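Long-range contacts in ribosomal RNA processing protein 6 (Trypanosoma brucei brucei, PDB 4NLC), which probably trims RNA from the 3' end as an exosome-associated 3'-5' exoribonuclease, this construct being its catalytic core of exonuclease and HRDC domains: residues 13-21 / 262-270; 291-302 / 316-327. The protein carries 1 engineered substitution. All coordinates share one frame; numbering follows the deposited sequence.

Contact 1: 13-21 / 262-270; sequences VDNSPTPFR and LERYEKPHL
Two irregular segments meet here, the N-terminal lead-in 13-21 and the linker 262-270 that follows helix 249-261 and leads toward the HRDC part; Lys-267 is the main bridge between them. Its chain runs extended beyond CG, which carries the amine across into a turn of the lead-in. There Lys-267 NZ donates to Asp-14 O at 2.8 Å, from well above the carbonyl plane, and to Ser-16 O at 3.1 Å, tilted only modestly from that carbonyl's plane. A longer salt bridge joins NZ to Asp-14 OD1. The same OD1 closes an Asx turn by accepting from Ser-16 N, and it also takes the Ser-16 hydroxyl, so two bonds within 13-21 hold Asp-14 OD1 besides the lysine. Beyond it the chain is bent by an inverse gamma turn centred on Pro-17. One residue earlier in the linker, Glu-266 folds back at chi2, and OE2 accepts from Phe-20 N on its syn lone pair (2.9 Å, 170° at the hydrogen) and from Lys-267 N on the anti side. Water 2 ties Glu-266 OE1 to Phe-20 O. Tyr-265, whose hydroxyl binds Gln-106, makes a T-shaped pair with Phe-20: the planes stand at 87°, and the tyrosine edge delivers CD2 over the centre of the phenylalanine ring, 3.7 Å from Phe-20 CG.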
loop_
_atom_site.group_PDB
_atom_site.type_symbol
_atom_site.label_atom_id
_atom_site.label_comp_id
_atom_site.label_asym_id
_atom_site.label_seq_id
_atom_site.Cartn_x
_atom_site.Cartn_y
_atom_site.Cartn_z
ATOM N N VAL A 13 5.175 7.456 13.600
ATOM C CA VAL A 13 3.836 6.972 13.251
ATOM C C VAL A 13 2.964 6.733 14.507
ATOM O O VAL A 13 3.430 6.152 15.490
ATOM C CB VAL A 13 3.848 5.750 12.277
ATOM C CG1 VAL A 13 2.438 5.421 11.783
ATOM C CG2 VAL A 13 4.758 6.009 11.071
ATOM N N ASP A 14 1.695 7.199 14.463
ATOM C CA ASP A 14 0.751 7.009 15.568
ATOM C C ASP A 14 -0.006 5.708 15.314
ATOM O O ASP A 14 -0.866 5.673 14.441
ATOM C CB ASP A 14 -0.220 8.205 15.650
ATOM C CG ASP A 14 -1.158 8.242 16.852
ATOM O OD1 ASP A 14 -1.633 7.162 17.280
ATOM O OD2 ASP A 14 -1.480 9.348 17.307
ATOM N N ASN A 15 0.309 4.642 16.080
ATOM C CA ASN A 15 -0.328 3.327 15.930
ATOM C C ASN A 15 -1.503 3.061 16.873
ATOM O O ASN A 15 -1.978 1.926 16.923
ATOM C CB ASN A 15 0.701 2.205 16.074
ATOM C CG ASN A 15 1.693 2.129 14.960
ATOM O OD1 ASN A 15 1.411 2.455 13.800
ATOM N ND2 ASN A 15 2.894 1.739 15.310
ATOM N N SER A 16 -1.963 4.071 17.620
ATOM C CA SER A 16 -3.045 3.875 18.599
ATOM C C SER A 16 -4.397 3.547 17.959
ATOM O O SER A 16 -4.612 3.894 16.789
ATOM C CB SER A 16 -3.157 5.079 19.530
ATOM O OG SER A 16 -3.798 6.176 18.907
ATOM N N PRO A 17 -5.324 2.873 18.687
ATOM C CA PRO A 17 -6.636 2.565 18.086
ATOM C C PRO A 17 -7.552 3.793 18.096
ATOM O O PRO A 17 -8.503 3.866 18.882
ATOM C CB PRO A 17 -7.173 1.414 18.955
ATOM C CG PRO A 17 -6.129 1.160 20.014
ATOM C CD PRO A 17 -5.248 2.352 20.066
ATOM N N THR A 18 -7.201 4.787 17.265
ATOM C CA THR A 18 -7.907 6.059 17.060
ATOM C C THR A 18 -8.136 6.232 15.564
ATOM O O THR A 18 -7.224 5.936 14.795
ATOM C CB THR A 18 -7.167 7.276 17.687
ATOM O OG1 THR A 18 -7.907 8.465 17.383
ATOM C CG2 THR A 18 -5.771 7.469 17.141
ATOM N N PRO A 19 -9.337 6.661 15.112
ATOM C CA PRO A 19 -9.568 6.787 13.660
ATOM C C PRO A 19 -8.516 7.656 12.954
ATOM O O PRO A 19 -8.029 8.632 13.544
ATOM C CB PRO A 19 -10.958 7.419 13.584
ATOM C CG PRO A 19 -11.624 7.025 14.847
ATOM C CD PRO A 19 -10.544 7.030 15.882
ATOM N N PHE A 20 -8.157 7.292 11.703
ATOM C CA PHE A 20 -7.170 8.023 10.907
ATOM C C PHE A 20 -7.605 9.457 10.638
ATOM O O PHE A 20 -8.725 9.681 10.194
ATOM C CB PHE A 20 -6.828 7.270 9.588
ATOM C CG PHE A 20 -5.901 7.991 8.630
ATOM C CD1 PHE A 20 -4.543 8.119 8.909
ATOM C CD2 PHE A 20 -6.385 8.535 7.444
ATOM C CE1 PHE A 20 -3.684 8.778 8.015
ATOM C CE2 PHE A 20 -5.521 9.168 6.539
ATOM C CZ PHE A 20 -4.177 9.300 6.841
ATOM N N ARG A 21 -6.735 10.423 10.941
ATOM C CA ARG A 21 -6.987 11.836 10.673
ATOM C C ARG A 21 -5.940 12.292 9.660
ATOM O O ARG A 21 -4.746 12.283 9.975
ATOM C CB ARG A 21 -6.913 12.690 11.941
ATOM C CG ARG A 21 -7.323 14.139 11.678
ATOM C CD ARG A 21 -7.065 15.073 12.846
ATOM N NE ARG A 21 -7.877 14.753 14.021
ATOM C CZ ARG A 21 -9.108 15.212 14.234
ATOM N NH1 ARG A 21 -9.686 16.022 13.351
ATOM N NH2 ARG A 21 -9.772 14.862 15.328
ATOM N N LEU A 262 -12.207 7.657 -4.342
ATOM C CA LEU A 262 -12.999 8.141 -3.205
ATOM C C LEU A 262 -12.874 7.247 -1.962
ATOM O O LEU A 262 -13.370 7.589 -0.885
ATOM C CB LEU A 262 -14.460 8.353 -3.616
ATOM C CG LEU A 262 -14.688 9.521 -4.595
ATOM C CD1 LEU A 262 -16.073 9.453 -5.194
ATOM C CD2 LEU A 262 -14.464 10.874 -3.897
ATOM N N GLU A 263 -12.172 6.130 -2.093
ATOM C CA GLU A 263 -11.924 5.259 -0.955
ATOM C C GLU A 263 -10.929 5.914 -0.012
ATOM O O GLU A 263 -10.091 6.721 -0.432
ATOM C CB GLU A 263 -11.449 3.881 -1.393
ATOM C CG GLU A 263 -12.569 3.147 -2.122
ATOM C CD GLU A 263 -12.361 1.679 -2.409
ATOM O OE1 GLU A 263 -11.245 1.171 -2.167
ATOM O OE2 GLU A 263 -13.305 1.049 -2.933
ATOM N N ARG A 264 -11.069 5.603 1.272
ATOM C CA ARG A 264 -10.249 6.191 2.313
ATOM C C ARG A 264 -9.406 5.152 2.987
ATOM O O ARG A 264 -9.859 4.023 3.225
ATOM C CB ARG A 264 -11.128 6.807 3.404
ATOM C CG ARG A 264 -11.997 7.957 2.978
ATOM C CD ARG A 264 -12.858 8.405 4.142
ATOM N NE ARG A 264 -13.956 7.475 4.388
ATOM C CZ ARG A 264 -13.982 6.593 5.378
ATOM N NH1 ARG A 264 -12.973 6.520 6.242
ATOM N NH2 ARG A 264 -15.021 5.783 5.524
ATOM N N TYR A 265 -8.190 5.565 3.359
ATOM C CA TYR A 265 -7.322 4.755 4.171
ATOM C C TYR A 265 -7.957 4.742 5.596
ATOM O O TYR A 265 -8.408 5.778 6.095
ATOM C CB TYR A 265 -5.903 5.381 4.256
ATOM C CG TYR A 265 -5.040 4.656 5.276
ATOM C CD1 TYR A 265 -4.558 3.372 5.021
ATOM C CD2 TYR A 265 -4.864 5.170 6.558
ATOM C CE1 TYR A 265 -3.889 2.636 6.002
ATOM C CE2 TYR A 265 -4.174 4.453 7.538
ATOM C CZ TYR A 265 -3.677 3.191 7.250
ATOM O OH TYR A 265 -2.976 2.479 8.192
ATOM N N GLU A 266 -7.918 3.602 6.260
ATOM C CA GLU A 266 -8.331 3.517 7.669
ATOM C C GLU A 266 -7.351 2.632 8.397
ATOM O O GLU A 266 -6.935 1.611 7.849
ATOM C CB GLU A 266 -9.800 3.094 7.871
ATOM C CG GLU A 266 -10.325 3.259 9.301
ATOM C CD GLU A 266 -10.150 4.614 9.969
ATOM O OE1 GLU A 266 -11.057 5.462 9.839
ATOM O OE2 GLU A 266 -9.109 4.829 10.626
ATOM N N LYS A 267 -6.911 3.077 9.588
ATOM C CA LYS A 267 -5.937 2.382 10.439
ATOM C C LYS A 267 -6.358 0.935 10.712
ATOM O O LYS A 267 -7.557 0.697 10.908
ATOM C CB LYS A 267 -5.821 3.089 11.808
ATOM C CG LYS A 267 -5.113 4.433 11.818
ATOM C CD LYS A 267 -4.528 4.614 13.209
ATOM C CE LYS A 267 -4.129 6.020 13.513
ATOM N NZ LYS A 267 -3.614 6.117 14.890
ATOM N N PRO A 268 -5.405 -0.035 10.787
ATOM C CA PRO A 268 -5.787 -1.409 11.158
ATOM C C PRO A 268 -6.632 -1.396 12.437
ATOM O O PRO A 268 -6.329 -0.709 13.414
ATOM C CB PRO A 268 -4.441 -2.111 11.333
ATOM C CG PRO A 268 -3.517 -1.360 10.436
ATOM C CD PRO A 268 -3.945 0.069 10.608
ATOM N N HIS A 269 -7.752 -2.093 12.353
ATOM C CA HIS A 269 -8.866 -2.188 13.296
ATOM C C HIS A 269 -8.785 -3.409 14.236
ATOM O O HIS A 269 -9.033 -4.540 13.797
ATOM C CB HIS A 269 -10.144 -2.248 12.438
ATOM C CG HIS A 269 -9.818 -2.393 10.973
ATOM N ND1 HIS A 269 -9.232 -3.556 10.470
ATOM C CD2 HIS A 269 -9.898 -1.479 9.973
ATOM C CE1 HIS A 269 -9.013 -3.321 9.185
ATOM N NE2 HIS A 269 -9.399 -2.088 8.836
ATOM N N LEU A 270 -8.430 -3.188 15.518
ATOM C CA LEU A 270 -8.379 -4.292 16.491
ATOM C C LEU A 270 -9.674 -4.356 17.274
ATOM O O LEU A 270 -9.990 -3.438 18.037
ATOM C CB LEU A 270 -7.171 -4.214 17.455
ATOM C CG LEU A 270 -6.888 -5.408 18.436
ATOM C CD1 LEU A 270 -7.655 -5.305 19.737
ATOM C CD2 LEU A 270 -6.954 -6.797 17.767
HETATM O O HOH W 1 -6.032 1.372 14.938
HETATM O O HOH W 2 -10.583 8.066 9.277
#

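Contact 2: 291-302 / 316-327; sequences QLQVAREIFNWR and VMHISSVLSIAT. Engineered in segment 316-327: Ser-321 (natural residue Cys).
Val-322 is the knob of this roughly antiparallel helix pair in the HRDC domain: it drops into a hole formed by Ala-295, Ile-298, Phe-299 and Arg-302. The segment axes approach to 8.1 Å, with 143° between their directions. Val-322 splits the hollow with its two branches, CG1 lying 3.7 Å from Ala-295 O and CG2 resting over a face of the Arg-302 guanidinium. At one end the helices draw close through small residues, the methyl CB of Ala-326 sitting 3.4 Å from Gln-291 O and 3.9 Å from Ala-295 CB. Ile-298 forms the answering bump: CG2, anti to its backbone nitrogen, meets Met-317 SD, while CG1 abuts Ile-325 CG2 at 3.7 Å. At the far end Met-317 CE packs 3.6 Å from Trp-301 CZ3. Polar bonds close both ends. Arg-302 NH1 donates to Met-317 O at 2.7 Å, in the guanidinium plane and nearly in line with the carbonyl, and Gln-291 NE2 reaches Thr-327 O. Around the pair, helix 351-359 packs against Ile-298, Trp-301 and Ile-325, helix 333-339 touches Ile-325, and helix 275-280 lies against Phe-299.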
loop_
_atom_site.group_PDB
_atom_site.type_symbol
_atom_site.label_atom_id
_atom_site.label_comp_id
_atom_site.label_asym_id
_atom_site.label_seq_id
_atom_site.Cartn_x
_atom_site.Cartn_y
_atom_site.Cartn_z
ATOM N N GLN A 291 -8.200 -22.349 27.607
ATOM C CA GLN A 291 -7.277 -22.273 26.471
ATOM C C GLN A 291 -7.791 -21.236 25.483
ATOM O O GLN A 291 -6.998 -20.555 24.839
ATOM C CB GLN A 291 -7.127 -23.646 25.806
ATOM C CG GLN A 291 -6.388 -24.650 26.706
ATOM C CD GLN A 291 -6.382 -26.031 26.138
ATOM O OE1 GLN A 291 -7.422 -26.612 25.821
ATOM N NE2 GLN A 291 -5.218 -26.630 26.096
ATOM N N LEU A 292 -9.121 -21.097 25.388
ATOM C CA LEU A 292 -9.775 -20.107 24.538
ATOM C C LEU A 292 -9.535 -18.705 25.092
ATOM O O LEU A 292 -9.302 -17.776 24.319
ATOM C CB LEU A 292 -11.285 -20.397 24.399
ATOM C CG LEU A 292 -11.673 -21.580 23.499
ATOM C CD1 LEU A 292 -13.152 -21.927 23.645
ATOM C CD2 LEU A 292 -11.318 -21.323 22.041
ATOM N N GLN A 293 -9.586 -18.555 26.430
ATOM C CA GLN A 293 -9.329 -17.278 27.116
ATOM C C GLN A 293 -7.880 -16.860 26.871
ATOM O O GLN A 293 -7.624 -15.688 26.570
ATOM C CB GLN A 293 -9.638 -17.391 28.624
ATOM C CG GLN A 293 -9.375 -16.126 29.447
ATOM C CD GLN A 293 -9.516 -16.361 30.941
ATOM O OE1 GLN A 293 -10.427 -17.051 31.419
ATOM N NE2 GLN A 293 -8.639 -15.755 31.717
ATOM N N VAL A 294 -6.947 -17.826 26.974
ATOM C CA VAL A 294 -5.526 -17.604 26.723
ATOM C C VAL A 294 -5.289 -17.233 25.246
ATOM O O VAL A 294 -4.529 -16.308 24.984
ATOM C CB VAL A 294 -4.619 -18.764 27.221
ATOM C CG1 VAL A 294 -3.176 -18.591 26.742
ATOM C CG2 VAL A 294 -4.648 -18.837 28.739
ATOM N N ALA A 295 -5.961 -17.908 24.303
ATOM C CA ALA A 295 -5.837 -17.583 22.868
ATOM C C ALA A 295 -6.161 -16.100 22.611
ATOM O O ALA A 295 -5.361 -15.414 21.996
ATOM C CB ALA A 295 -6.764 -18.469 22.029
ATOM N N ARG A 296 -7.296 -15.611 23.161
ATOM C CA ARG A 296 -7.797 -14.251 23.002
ATOM C C ARG A 296 -6.877 -13.205 23.606
ATOM O O ARG A 296 -6.571 -12.203 22.939
ATOM C CB ARG A 296 -9.220 -14.140 23.576
ATOM C CG ARG A 296 -9.807 -12.712 23.572
ATOM C CD ARG A 296 -11.233 -12.681 24.097
ATOM N NE ARG A 296 -11.685 -11.313 24.366
ATOM C CZ ARG A 296 -12.946 -10.980 24.627
ATOM N NH1 ARG A 296 -13.898 -11.908 24.643
ATOM N NH2 ARG A 296 -13.271 -9.712 24.856
ATOM N N GLU A 297 -6.444 -13.430 24.861
ATOM C CA GLU A 297 -5.576 -12.508 25.606
ATOM C C GLU A 297 -4.169 -12.408 24.998
ATOM O O GLU A 297 -3.640 -11.304 24.929
ATOM C CB GLU A 297 -5.533 -12.844 27.104
ATOM C CG GLU A 297 -6.855 -12.710 27.850
ATOM C CD GLU A 297 -7.385 -11.304 28.047
ATOM O OE1 GLU A 297 -6.610 -10.425 28.487
ATOM O OE2 GLU A 297 -8.593 -11.088 27.790
ATOM N N ILE A 298 -3.571 -13.540 24.551
ATOM C CA ILE A 298 -2.264 -13.519 23.876
ATOM C C ILE A 298 -2.393 -12.727 22.548
ATOM O O ILE A 298 -1.549 -11.887 22.246
ATOM C CB ILE A 298 -1.673 -14.934 23.631
ATOM C CG1 ILE A 298 -1.300 -15.666 24.968
ATOM C CG2 ILE A 298 -0.478 -14.881 22.646
ATOM C CD1 ILE A 298 -0.096 -15.063 25.817
ATOM N N PHE A 299 -3.474 -12.974 21.796
ATOM C CA PHE A 299 -3.730 -12.289 20.544
ATOM C C PHE A 299 -3.914 -10.786 20.757
ATOM O O PHE A 299 -3.387 -9.995 19.980
ATOM C CB PHE A 299 -4.920 -12.919 19.783
ATOM C CG PHE A 299 -5.014 -12.410 18.359
ATOM C CD1 PHE A 299 -5.666 -11.211 18.068
ATOM C CD2 PHE A 299 -4.382 -13.082 17.320
ATOM C CE1 PHE A 299 -5.706 -10.713 16.758
ATOM C CE2 PHE A 299 -4.448 -12.596 16.009
ATOM C CZ PHE A 299 -5.100 -11.411 15.738
ATOM N N ASN A 300 -4.645 -10.392 21.805
ATOM C CA ASN A 300 -4.869 -8.972 22.101
ATOM C C ASN A 300 -3.615 -8.306 22.592
ATOM O O ASN A 300 -3.365 -7.166 22.214
ATOM C CB ASN A 300 -6.055 -8.761 23.035
ATOM C CG ASN A 300 -7.343 -9.026 22.318
ATOM O OD1 ASN A 300 -7.364 -9.233 21.100
ATOM N ND2 ASN A 300 -8.441 -9.022 23.036
ATOM N N TRP A 301 -2.788 -9.044 23.367
ATOM C CA TRP A 301 -1.488 -8.556 23.804
ATOM C C TRP A 301 -0.570 -8.373 22.560
ATOM O O TRP A 301 0.151 -7.371 22.464
ATOM C CB TRP A 301 -0.829 -9.527 24.799
ATOM C CG TRP A 301 0.538 -9.059 25.179
ATOM C CD1 TRP A 301 0.842 -8.136 26.134
ATOM C CD2 TRP A 301 1.760 -9.313 24.463
ATOM N NE1 TRP A 301 2.178 -7.822 26.079
ATOM C CE2 TRP A 301 2.768 -8.536 25.070
ATOM C CE3 TRP A 301 2.105 -10.142 23.379
ATOM C CZ2 TRP A 301 4.105 -8.586 24.655
ATOM C CZ3 TRP A 301 3.426 -10.179 22.955
ATOM C CH2 TRP A 301 4.412 -9.415 23.596
ATOM N N ARG A 302 -0.582 -9.353 21.641
ATOM C CA ARG A 302 0.256 -9.353 20.440
ATOM C C ARG A 302 -0.022 -8.137 19.583
ATOM O O ARG A 302 0.920 -7.551 19.050
ATOM C CB ARG A 302 0.137 -10.680 19.651
ATOM C CG ARG A 302 1.157 -10.820 18.529
ATOM C CD ARG A 302 0.915 -12.049 17.677
ATOM N NE ARG A 302 -0.297 -11.900 16.892
ATOM C CZ ARG A 302 -0.428 -12.279 15.631
ATOM N NH1 ARG A 302 0.576 -12.867 15.000
ATOM N NH2 ARG A 302 -1.561 -12.068 14.990
ATOM N N VAL A 316 5.917 -9.672 15.731
ATOM C CA VAL A 316 5.980 -9.827 17.185
ATOM C C VAL A 316 6.050 -11.337 17.508
ATOM O O VAL A 316 6.953 -11.792 18.230
ATOM C CB VAL A 316 4.780 -9.139 17.907
ATOM C CG1 VAL A 316 4.686 -9.554 19.381
ATOM C CG2 VAL A 316 4.867 -7.621 17.784
ATOM N N MET A 317 5.104 -12.104 16.941
ATOM C CA MET A 317 4.920 -13.521 17.219
ATOM C C MET A 317 4.144 -14.144 16.055
ATOM O O MET A 317 3.123 -13.596 15.645
ATOM C CB MET A 317 4.037 -13.563 18.493
ATOM C CG MET A 317 4.012 -14.830 19.262
ATOM S SD MET A 317 2.620 -14.810 20.447
ATOM C CE MET A 317 3.097 -13.477 21.511
ATOM N N HIS A 318 4.574 -15.307 15.561
ATOM C CA HIS A 318 3.831 -16.009 14.510
ATOM C C HIS A 318 2.452 -16.443 15.056
ATOM O O HIS A 318 2.312 -16.688 16.245
ATOM C CB HIS A 318 4.622 -17.218 13.988
ATOM C CG HIS A 318 4.042 -17.826 12.747
ATOM N ND1 HIS A 318 2.993 -18.734 12.805
ATOM C CD2 HIS A 318 4.372 -17.625 11.449
ATOM C CE1 HIS A 318 2.734 -19.070 11.553
ATOM N NE2 HIS A 318 3.540 -18.431 10.697
ATOM N N ILE A 319 1.439 -16.483 14.201
ATOM C CA ILE A 319 0.069 -16.856 14.568
ATOM C C ILE A 319 -0.002 -18.242 15.285
ATOM O O ILE A 319 -0.783 -18.392 16.228
ATOM C CB ILE A 319 -0.872 -16.750 13.320
ATOM C CG1 ILE A 319 -2.367 -16.752 13.698
ATOM C CG2 ILE A 319 -0.564 -17.805 12.260
ATOM C CD1 ILE A 319 -2.888 -15.464 14.260
ATOM N N SER A 320 0.834 -19.221 14.854
ATOM C CA SER A 320 0.902 -20.570 15.420
ATOM C C SER A 320 1.413 -20.525 16.834
ATOM O O SER A 320 0.979 -21.331 17.641
ATOM C CB SER A 320 1.778 -21.482 14.560
ATOM O OG SER A 320 3.104 -20.995 14.439
ATOM N N SER A 321 2.309 -19.557 17.147
ATOM C CA SER A 321 2.863 -19.328 18.489
ATOM C C SER A 321 1.788 -18.912 19.477
ATOM O O SER A 321 1.865 -19.287 20.640
ATOM C CB SER A 321 3.990 -18.304 18.458
ATOM O OG SER A 321 5.143 -18.845 17.833
ATOM N N VAL A 322 0.773 -18.156 19.005
ATOM C CA VAL A 322 -0.382 -17.726 19.790
ATOM C C VAL A 322 -1.146 -18.996 20.188
ATOM O O VAL A 322 -1.453 -19.191 21.372
ATOM C CB VAL A 322 -1.273 -16.744 18.989
ATOM C CG1 VAL A 322 -2.593 -16.479 19.710
ATOM C CG2 VAL A 322 -0.540 -15.437 18.718
ATOM N N LEU A 323 -1.392 -19.880 19.195
ATOM C CA LEU A 323 -2.081 -21.134 19.418
ATOM C C LEU A 323 -1.284 -22.066 20.289
ATOM O O LEU A 323 -1.860 -22.680 21.171
ATOM C CB LEU A 323 -2.466 -21.811 18.113
ATOM C CG LEU A 323 -3.794 -22.547 18.186
ATOM C CD1 LEU A 323 -4.961 -21.582 17.905
ATOM C CD2 LEU A 323 -3.799 -23.729 17.236
ATOM N N SER A 324 0.041 -22.083 20.130
ATOM C CA SER A 324 0.940 -22.912 20.929
ATOM C C SER A 324 0.861 -22.570 22.426
ATOM O O SER A 324 0.834 -23.473 23.247
ATOM C CB SER A 324 2.372 -22.767 20.433
ATOM O OG SER A 324 3.135 -23.844 20.941
ATOM N N ILE A 325 0.821 -21.271 22.767
ATOM C CA ILE A 325 0.742 -20.819 24.155
ATOM C C ILE A 325 -0.605 -21.245 24.724
ATOM O O ILE A 325 -0.646 -21.860 25.783
ATOM C CB ILE A 325 0.999 -19.287 24.292
ATOM C CG1 ILE A 325 2.465 -18.940 23.944
ATOM C CG2 ILE A 325 0.618 -18.780 25.707
ATOM C CD1 ILE A 325 2.778 -17.460 23.936
ATOM N N ALA A 326 -1.691 -20.956 23.988
ATOM C CA ALA A 326 -3.058 -21.315 24.344
ATOM C C ALA A 326 -3.203 -22.829 24.628
ATOM O O ALA A 326 -3.772 -23.196 25.643
ATOM C CB ALA A 326 -4.007 -20.896 23.218
ATOM N N THR A 327 -2.639 -23.682 23.761
ATOM C CA THR A 327 -2.753 -25.143 23.840
ATOM C C THR A 327 -1.900 -25.726 24.947
ATOM O O THR A 327 -2.434 -26.412 25.827
ATOM C CB THR A 327 -2.464 -25.801 22.473
ATOM O OG1 THR A 327 -1.136 -25.483 22.094
ATOM C CG2 THR A 327 -3.396 -25.325 21.371
#

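How the contacts relate
Contact 1 and contact 2 come in series along the chain, the first closing at residue 270 before the second opens at 291, and their centres lie about 24 Å apart. Contact 1 is nearer the middle of the molecule, about 13 Å from the chain centre against about 27 Å for contact 2. Helix 289-309 is common ground: it supplies one helix of contact 2, and its Arg-307 donates to Asn-15 O of the lead-in. The two also touch directly, Leu-270 CD2 lying 4.2 Å from Phe-299 CE1. The linker and N-terminal lead-in are thus packed against the HRDC part, while Gln-159 and Arg-156 tie 262-270 to the exonuclease part, consistent with a defined arrangement of the two.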